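Side-chain contacts in isochorismatase family protein (Enterococcus faecalis, PDB 2A67), which is of unknown function but belongs to the isochorismatase family and is probably a hydrolase: residues A147-I150 with Q151-A155; E154-W157 with A158-L162; L57-S61 with D62-L66. All blocks are in the same frame, centred on the assembly; numbering follows the deposited sequence.

Contact 1: A147-I150 with Q151-A155; sequences AQII and QHHEA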
loop_
_atom_site.group_PDB
_atom_site.type_symbol
_atom_site.label_atom_id
_atom_site.label_comp_id
_atom_site.label_asym_id
_atom_site.label_seq_id
_atom_site.Cartn_x
_atom_site.Cartn_y
_atom_site.Cartn_z
ATOM N N ALA D 147 -9.992 -5.199 -15.225
ATOM C CA ALA D 147 -10.907 -6.036 -14.424
ATOM C C ALA D 147 -10.176 -6.939 -13.387
ATOM O O ALA D 147 -10.590 -7.053 -12.239
ATOM C CB ALA D 147 -11.786 -6.872 -15.342
ATOM N N GLN D 148 -9.076 -7.569 -13.794
ATOM C CA GLN D 148 -8.315 -8.459 -12.911
ATOM C C GLN D 148 -7.582 -7.679 -11.823
ATOM O O GLN D 148 -7.504 -8.128 -10.657
ATOM C CB GLN D 148 -7.262 -9.233 -13.721
ATOM C CG GLN D 148 -7.786 -10.289 -14.673
ATOM C CD GLN D 148 -6.650 -10.950 -15.415
ATOM O OE1 GLN D 148 -5.990 -10.318 -16.235
ATOM N NE2 GLN D 148 -6.384 -12.202 -15.102
ATOM N N ILE D 149 -7.031 -6.527 -12.214
ATOM C CA ILE D 149 -6.339 -5.607 -11.280
ATOM C C ILE D 149 -7.296 -5.072 -10.216
ATOM O O ILE D 149 -6.967 -5.068 -9.019
ATOM C CB ILE D 149 -5.651 -4.411 -11.992
ATOM C CG1 ILE D 149 -4.568 -4.897 -12.982
ATOM C CG2 ILE D 149 -5.043 -3.416 -10.914
ATOM C CD1 ILE D 149 -4.194 -3.826 -14.018
ATOM N N ILE D 150 -8.467 -4.616 -10.667
ATOM C CA ILE D 150 -9.528 -4.153 -9.780
ATOM C C ILE D 150 -9.991 -5.235 -8.828
ATOM O O ILE D 150 -10.097 -4.986 -7.623
ATOM C CB ILE D 150 -10.712 -3.566 -10.554
ATOM C CG1 ILE D 150 -10.336 -2.201 -11.120
ATOM C CG2 ILE D 150 -11.929 -3.380 -9.614
ATOM C CD1 ILE D 150 -11.147 -1.765 -12.308
ATOM N N GLN D 151 -10.298 -6.422 -9.352
ATOM C CA GLN D 151 -10.666 -7.563 -8.509
ATOM C C GLN D 151 -9.601 -7.852 -7.416
ATOM O O GLN D 151 -9.902 -8.016 -6.208
ATOM C CB GLN D 151 -10.916 -8.783 -9.410
ATOM C CG GLN D 151 -11.145 -10.106 -8.728
ATOM C CD GLN D 151 -11.235 -11.283 -9.757
ATOM O OE1 GLN D 151 -10.284 -11.571 -10.544
ATOM N NE2 GLN D 151 -12.413 -11.969 -9.754
ATOM N N HIS D 152 -8.354 -7.931 -7.856
ATOM C CA HIS D 152 -7.234 -8.216 -6.970
ATOM C C HIS D 152 -7.119 -7.226 -5.805
ATOM O O HIS D 152 -7.026 -7.653 -4.677
ATOM C CB HIS D 152 -5.923 -8.217 -7.781
ATOM C CG HIS D 152 -4.686 -8.497 -6.972
ATOM N ND1 HIS D 152 -4.470 -9.688 -6.306
ATOM C CD2 HIS D 152 -3.567 -7.748 -6.783
ATOM C CE1 HIS D 152 -3.256 -9.671 -5.767
ATOM N NE2 HIS D 152 -2.701 -8.494 -6.024
ATOM N N HIS D 153 -7.088 -5.932 -6.091
ATOM C CA HIS D 153 -6.791 -4.936 -5.071
ATOM C C HIS D 153 -7.995 -4.719 -4.148
ATOM O O HIS D 153 -7.847 -4.580 -2.943
ATOM C CB HIS D 153 -6.356 -3.619 -5.717
ATOM C CG HIS D 153 -4.908 -3.615 -6.114
ATOM N ND1 HIS D 153 -4.458 -4.166 -7.297
ATOM C CD2 HIS D 153 -3.806 -3.234 -5.438
ATOM C CE1 HIS D 153 -3.132 -4.119 -7.334
ATOM N NE2 HIS D 153 -2.716 -3.571 -6.211
ATOM N N GLU D 154 -9.191 -4.677 -4.716
ATOM C CA GLU D 154 -10.404 -4.524 -3.922
ATOM C C GLU D 154 -10.573 -5.668 -2.953
ATOM O O GLU D 154 -11.013 -5.472 -1.824
ATOM C CB GLU D 154 -11.620 -4.304 -4.850
ATOM C CG GLU D 154 -11.572 -2.916 -5.454
ATOM C CD GLU D 154 -12.861 -2.471 -6.203
ATOM O OE1 GLU D 154 -13.770 -3.289 -6.289
ATOM O OE2 GLU D 154 -12.889 -1.322 -6.772
ATOM N N ALA D 155 -10.184 -6.875 -3.362
ATOM C CA ALA D 155 -10.227 -8.019 -2.420
ATOM C C ALA D 155 -9.205 -7.880 -1.294
ATOM O O ALA D 155 -9.459 -8.295 -0.150
ATOM C CB ALA D 155 -10.026 -9.350 -3.147
HETATM O O HOH W 1 -7.676 -10.859 -10.114
#
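Ala147 and Gln151 are joined by a helical bond, Gln151 N to Ala147 O at 3.0 Å, and the same i to i+4 bonding repeats for Gln148 with His152, Ile149 with His153 and Ile150 with Glu154. All nine residues belong to helix 146-157. His153 adds a side-chain bond to this pattern. Its ring atom ND1 donates to Ile149 O at 3.2 Å. The oxygen sits in the plane of the imidazole, at its edge. Ile149 O also takes His153 N at 3.1 Å, from the opposite face of the carbonyl plane. The two donors of one residue thus share one oxygen, and the ND1 bond fixes the rotation of the ring. A chi1 of -82° sets the ring alongside the preceding turn, and a chi2 of 83° turns its ND1 edge to Ile149 O. Ile149 runs alongside the ring, with its CG2 3.7 Å from His153 ND1. One residue on, Ile150 and Glu154 also lie side by side. Here Ile150 CG2 is 3.6 Å from Glu154 OE2, and that oxygen is hydrogen-bonded to Thr136. Gln151 is extended beyond CG, and a water links its amide to the helix. The water donates to Gln148 O at 2.8 Å and to Gln151 OE1 at 2.7 Å. Gln148 instead turns its own OE1 back to Thr145 N. The histidines face the second subunit. His153 meets His152 and His153 of that subunit, the two His153 rings with planes at about 25°. This helix is the connection of a beta-alpha-beta unit, from strand 128-137 to strand 163-164 of the parallel sheet, and its histidine face forms part of the dimer interface.

Contact 2: E154-W157 with A158-L162; sequences EAIW and AGRFL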
loop_
_atom_site.group_PDB
_atom_site.type_symbol
_atom_site.label_atom_id
_atom_site.label_comp_id
_atom_site.label_asym_id
_atom_site.label_seq_id
_atom_site.Cartn_x
_atom_site.Cartn_y
_atom_site.Cartn_z
ATOM N N GLU D 154 -9.191 -4.677 -4.716
ATOM C CA GLU D 154 -10.404 -4.524 -3.922
ATOM C C GLU D 154 -10.573 -5.668 -2.953
ATOM O O GLU D 154 -11.013 -5.472 -1.824
ATOM C CB GLU D 154 -11.620 -4.304 -4.850
ATOM C CG GLU D 154 -11.572 -2.916 -5.454
ATOM C CD GLU D 154 -12.861 -2.471 -6.203
ATOM O OE1 GLU D 154 -13.770 -3.289 -6.289
ATOM O OE2 GLU D 154 -12.889 -1.322 -6.772
ATOM N N ALA D 155 -10.184 -6.875 -3.362
ATOM C CA ALA D 155 -10.227 -8.019 -2.420
ATOM C C ALA D 155 -9.205 -7.880 -1.294
ATOM O O ALA D 155 -9.459 -8.295 -0.150
ATOM C CB ALA D 155 -10.026 -9.350 -3.147
ATOM N N ILE D 156 -8.039 -7.310 -1.597
ATOM C CA ILE D 156 -7.067 -7.037 -0.521
ATOM C C ILE D 156 -7.604 -5.977 0.477
ATOM O O ILE D 156 -7.437 -6.103 1.681
ATOM C CB ILE D 156 -5.743 -6.507 -1.087
ATOM C CG1 ILE D 156 -5.049 -7.571 -1.976
ATOM C CG2 ILE D 156 -4.803 -6.056 0.068
ATOM C CD1 ILE D 156 -3.866 -6.963 -2.752
ATOM N N TRP D 157 -8.216 -4.918 -0.029
ATOM C CA TRP D 157 -8.666 -3.838 0.828
ATOM C C TRP D 157 -9.847 -4.254 1.746
ATOM O O TRP D 157 -9.895 -3.828 2.890
ATOM C CB TRP D 157 -9.132 -2.658 -0.000
ATOM C CG TRP D 157 -8.082 -2.151 -1.027
ATOM C CD1 TRP D 157 -6.688 -2.231 -0.966
ATOM C CD2 TRP D 157 -8.393 -1.421 -2.194
ATOM N NE1 TRP D 157 -6.138 -1.628 -2.105
ATOM C CE2 TRP D 157 -7.159 -1.082 -2.840
ATOM C CE3 TRP D 157 -9.609 -1.017 -2.776
ATOM C CZ2 TRP D 157 -7.107 -0.399 -4.066
ATOM C CZ3 TRP D 157 -9.573 -0.308 -3.991
ATOM C CH2 TRP D 157 -8.278 0.006 -4.632
ATOM N N ALA D 158 -10.748 -5.067 1.239
ATOM C CA ALA D 158 -11.994 -5.405 1.982
ATOM C C ALA D 158 -11.643 -5.988 3.324
ATOM O O ALA D 158 -10.937 -7.007 3.406
ATOM C CB ALA D 158 -12.833 -6.381 1.187
ATOM N N GLY D 159 -12.076 -5.315 4.387
ATOM C CA GLY D 159 -11.899 -5.879 5.721
ATOM C C GLY D 159 -10.543 -5.547 6.324
ATOM O O GLY D 159 -10.442 -5.115 7.482
ATOM N N ARG D 160 -9.457 -5.645 5.553
ATOM C CA ARG D 160 -8.191 -5.346 6.209
ATOM C C ARG D 160 -7.811 -3.885 6.260
ATOM O O ARG D 160 -7.223 -3.433 7.262
ATOM C CB ARG D 160 -7.095 -6.272 5.730
ATOM C CG ARG D 160 -6.667 -6.028 4.412
ATOM C CD ARG D 160 -5.254 -6.540 4.219
ATOM N NE ARG D 160 -5.092 -7.965 4.502
ATOM C CZ ARG D 160 -5.767 -8.983 3.984
ATOM N NH1 ARG D 160 -6.775 -8.835 3.112
ATOM N NH2 ARG D 160 -5.400 -10.198 4.368
ATOM N N PHE D 161 -8.214 -3.108 5.264
ATOM C CA PHE D 161 -7.926 -1.686 5.321
ATOM C C PHE D 161 -9.179 -0.822 5.407
ATOM O O PHE D 161 -9.092 0.343 5.837
ATOM C CB PHE D 161 -7.117 -1.185 4.085
ATOM C CG PHE D 161 -5.751 -1.844 3.943
ATOM C CD1 PHE D 161 -4.712 -1.524 4.797
ATOM C CD2 PHE D 161 -5.516 -2.758 2.938
ATOM C CE1 PHE D 161 -3.459 -2.165 4.674
ATOM C CE2 PHE D 161 -4.265 -3.397 2.803
ATOM C CZ PHE D 161 -3.252 -3.118 3.694
ATOM N N LEU D 162 -10.293 -1.336 4.883
ATOM C CA LEU D 162 -11.514 -0.512 4.738
ATOM C C LEU D 162 -12.758 -1.415 4.759
ATOM O O LEU D 162 -12.658 -2.635 4.711
ATOM C CB LEU D 162 -11.461 0.392 3.469
ATOM C CG LEU D 162 -11.264 -0.257 2.067
ATOM C CD1 LEU D 162 -12.540 -1.041 1.646
ATOM C CD2 LEU D 162 -10.983 0.846 1.046
#
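Phe161 folds back against Ile156 and Trp157 where helix 146-157 ends. The chain then turns into the last strand, 163-164, completing the beta-alpha-beta crossover. Phe161 CB lies 4.0 Å from Trp157 O. Its CG stands anti to its own carbonyl carbon (chi1 -61°), which brings one edge of the ring to the helix. CD2 meets Trp157 CA at 3.9 Å. It also lies 4.1 Å from Trp157 CD1, where the two side chains cross at about a right angle. Further out, CE2 touches Ile156 CG2 at 3.9 Å. Both Ile156 CG2 and Trp157 CA are near the plane of the phenyl ring. Beyond the segments, Phe161 makes an edge-to-face pair with His123 and meets His83 of the second subunit. The indole is held elsewhere, by a hydrogen bond from NE1 to Asp116. Leu162 packs against the base of the tryptophan, with CG 3.8 Å from Trp157 CB. Gly159 takes a positive phi where the chain turns back. Trp157 O grips the returning backbone twice: Phe161 N at 3.0 Å and Leu162 N at 3.2 Å approach it from opposite faces of its carbonyl plane.

Contact 3: L57-S61 with D62-L66; sequences LPFGS and DSWQL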
loop_
_atom_site.group_PDB
_atom_site.type_symbol
_atom_site.label_atom_id
_atom_site.label_comp_id
_atom_site.label_asym_id
_atom_site.label_seq_id
_atom_site.Cartn_x
_atom_site.Cartn_y
_atom_site.Cartn_z
ATOM N N LEU D 57 1.455 16.010 -16.694
ATOM C CA LEU D 57 0.143 16.458 -16.208
ATOM C C LEU D 57 0.389 17.783 -15.487
ATOM O O LEU D 57 0.344 17.826 -14.257
ATOM C CB LEU D 57 -0.415 15.433 -15.214
ATOM C CG LEU D 57 -1.914 15.291 -14.987
ATOM C CD1 LEU D 57 -2.684 15.101 -16.274
ATOM C CD2 LEU D 57 -2.153 14.118 -14.062
ATOM N N PRO D 58 0.820 18.823 -16.244
ATOM C CA PRO D 58 1.341 20.049 -15.626
ATOM C C PRO D 58 0.270 20.764 -14.831
ATOM O O PRO D 58 -0.869 20.781 -15.256
ATOM C CB PRO D 58 1.767 20.914 -16.833
ATOM C CG PRO D 58 1.943 19.963 -17.938
ATOM C CD PRO D 58 0.915 18.894 -17.715
ATOM N N PHE D 59 0.681 21.388 -13.732
ATOM C CA PHE D 59 -0.246 21.949 -12.739
ATOM C C PHE D 59 -1.087 23.058 -13.394
ATOM O O PHE D 59 -0.525 23.968 -14.020
ATOM C CB PHE D 59 0.493 22.585 -11.556
ATOM C CG PHE D 59 -0.449 23.336 -10.632
ATOM C CD1 PHE D 59 -1.236 22.638 -9.703
ATOM C CD2 PHE D 59 -0.591 24.725 -10.722
ATOM C CE1 PHE D 59 -2.149 23.335 -8.884
ATOM C CE2 PHE D 59 -1.504 25.403 -9.911
ATOM C CZ PHE D 59 -2.265 24.693 -8.974
ATOM N N GLY D 60 -2.400 22.989 -13.221
ATOM C CA GLY D 60 -3.307 24.004 -13.748
ATOM C C GLY D 60 -3.638 23.852 -15.228
ATOM O O GLY D 60 -4.508 24.575 -15.732
ATOM N N SER D 61 -2.972 22.929 -15.933
ATOM C CA SER D 61 -3.253 22.730 -17.378
ATOM C C SER D 61 -4.614 22.082 -17.616
ATOM O O SER D 61 -5.233 21.503 -16.698
ATOM C CB SER D 61 -2.165 21.846 -18.034
ATOM O OG SER D 61 -2.321 20.519 -17.516
ATOM N N ASP D 62 -5.069 22.102 -18.861
ATOM C CA ASP D 62 -6.346 21.455 -19.168
ATOM C C ASP D 62 -6.361 19.979 -18.792
ATOM O O ASP D 62 -7.359 19.482 -18.286
ATOM C CB ASP D 62 -6.757 21.621 -20.614
ATOM C CG ASP D 62 -7.154 23.016 -20.938
ATOM O OD1 ASP D 62 -7.424 23.816 -20.036
ATOM O OD2 ASP D 62 -7.193 23.334 -22.121
ATOM N N SER D 63 -5.252 19.297 -19.029
ATOM C CA SER D 63 -5.166 17.860 -18.776
ATOM C C SER D 63 -5.172 17.520 -17.253
ATOM O O SER D 63 -5.693 16.466 -16.840
ATOM C CB SER D 63 -3.969 17.247 -19.546
ATOM O OG SER D 63 -2.755 17.451 -18.840
ATOM N N TRP D 64 -4.605 18.418 -16.437
ATOM C CA TRP D 64 -4.623 18.316 -14.972
ATOM C C TRP D 64 -6.022 18.567 -14.350
ATOM O O TRP D 64 -6.279 18.173 -13.179
ATOM C CB TRP D 64 -3.606 19.314 -14.419
ATOM C CG TRP D 64 -3.689 19.728 -12.999
ATOM C CD1 TRP D 64 -2.929 19.247 -11.963
ATOM C CD2 TRP D 64 -4.554 20.714 -12.431
ATOM N NE1 TRP D 64 -3.275 19.858 -10.800
ATOM C CE2 TRP D 64 -4.275 20.764 -11.051
ATOM C CE3 TRP D 64 -5.570 21.530 -12.943
ATOM C CZ2 TRP D 64 -4.949 21.638 -10.174
ATOM C CZ3 TRP D 64 -6.221 22.391 -12.090
ATOM C CH2 TRP D 64 -5.910 22.439 -10.719
ATOM N N GLN D 65 -6.923 19.211 -15.087
ATOM C CA GLN D 65 -8.221 19.547 -14.505
ATOM C C GLN D 65 -9.017 18.259 -14.324
ATOM O O GLN D 65 -8.746 17.258 -15.011
ATOM C CB GLN D 65 -9.009 20.524 -15.385
ATOM C CG GLN D 65 -8.385 21.934 -15.655
ATOM C CD GLN D 65 -9.324 22.757 -16.495
ATOM O OE1 GLN D 65 -9.382 22.542 -17.702
ATOM N NE2 GLN D 65 -10.089 23.697 -15.876
ATOM N N LEU D 66 -10.014 18.326 -13.421
ATOM C CA LEU D 66 -10.953 17.256 -13.117
ATOM C C LEU D 66 -11.892 17.043 -14.281
ATOM O O LEU D 66 -12.249 17.987 -15.003
ATOM C CB LEU D 66 -11.776 17.589 -11.839
ATOM C CG LEU D 66 -11.025 17.867 -10.525
ATOM C CD1 LEU D 66 -11.906 18.399 -9.395
ATOM C CD2 LEU D 66 -10.251 16.665 -10.069
#
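Trp64 lies against the backbone of Phe59 and Gly60, and this is the tight part of the contact. Gly60 N sits over one face of the indole, 3.2 Å from Trp64 CD2. Gly60 CA makes a CH-pi contact, 3.8 Å from the centroid of the six-membered ring of Trp64. Phe59 CA lies over the five-membered ring on the same face. The Phe59 side chain runs alongside the tryptophan, and its CE1 reaches Trp64 CZ2 at 3.5 Å. The two ring planes meet obliquely, at 63°. Trp64 CG is anti to the backbone N (chi1 162°), which swings the indole across to this backbone. Leu57 is buried, and its CD1 packs against Ser63 O at 3.4 Å. Pro58 to Ser61 form a type II beta turn, and Gly60 supplies the positive phi of its third position. Ser61 closes the turn twice. Its N bonds to Pro58 O, and its OG donates to the same oxygen at 2.7 Å, in the carbonyl plane and on a lone pair. Ser61 OG in turn accepts Trp64 N at 3.3 Å. The other links are looser. Ser63 OG makes only a weak bond to Ser61 OG at 3.4 Å, and Gln65 N makes a weak one to Ser61 O. Pro58 and Asp62 lie on the solvent side. Phe59 and Gly60 pack on the indole, yet as whole residues they remain exposed. The Phe59 ring has a cation-pi partner in Arg80. Gln65 passes Ser61 O with its CG, and its OE1 bonds to Lys14 NZ, which also donates to Asp62 O.

How the contacts relate
Contacts 1 and 2 are consecutive pieces of one element. They share Glu154 and Ala155 on helix 146-157, and their centres are 11 Å apart. Contact 1 covers the body of the helix, and contact 2 covers its last turn and the exit toward strand 163-164. Both touch the second subunit. Contact 3 stands apart, in the loop between strands 47-52 and 77-81, and no other chain of the assembly touches it. Its centre is 28 Å from that of contact 1 and 31 Å from that of contact 2. Nearest atoms are about 18 Å away in each case. Contacts 2 and 3 lie on opposite sides of the chain's centre.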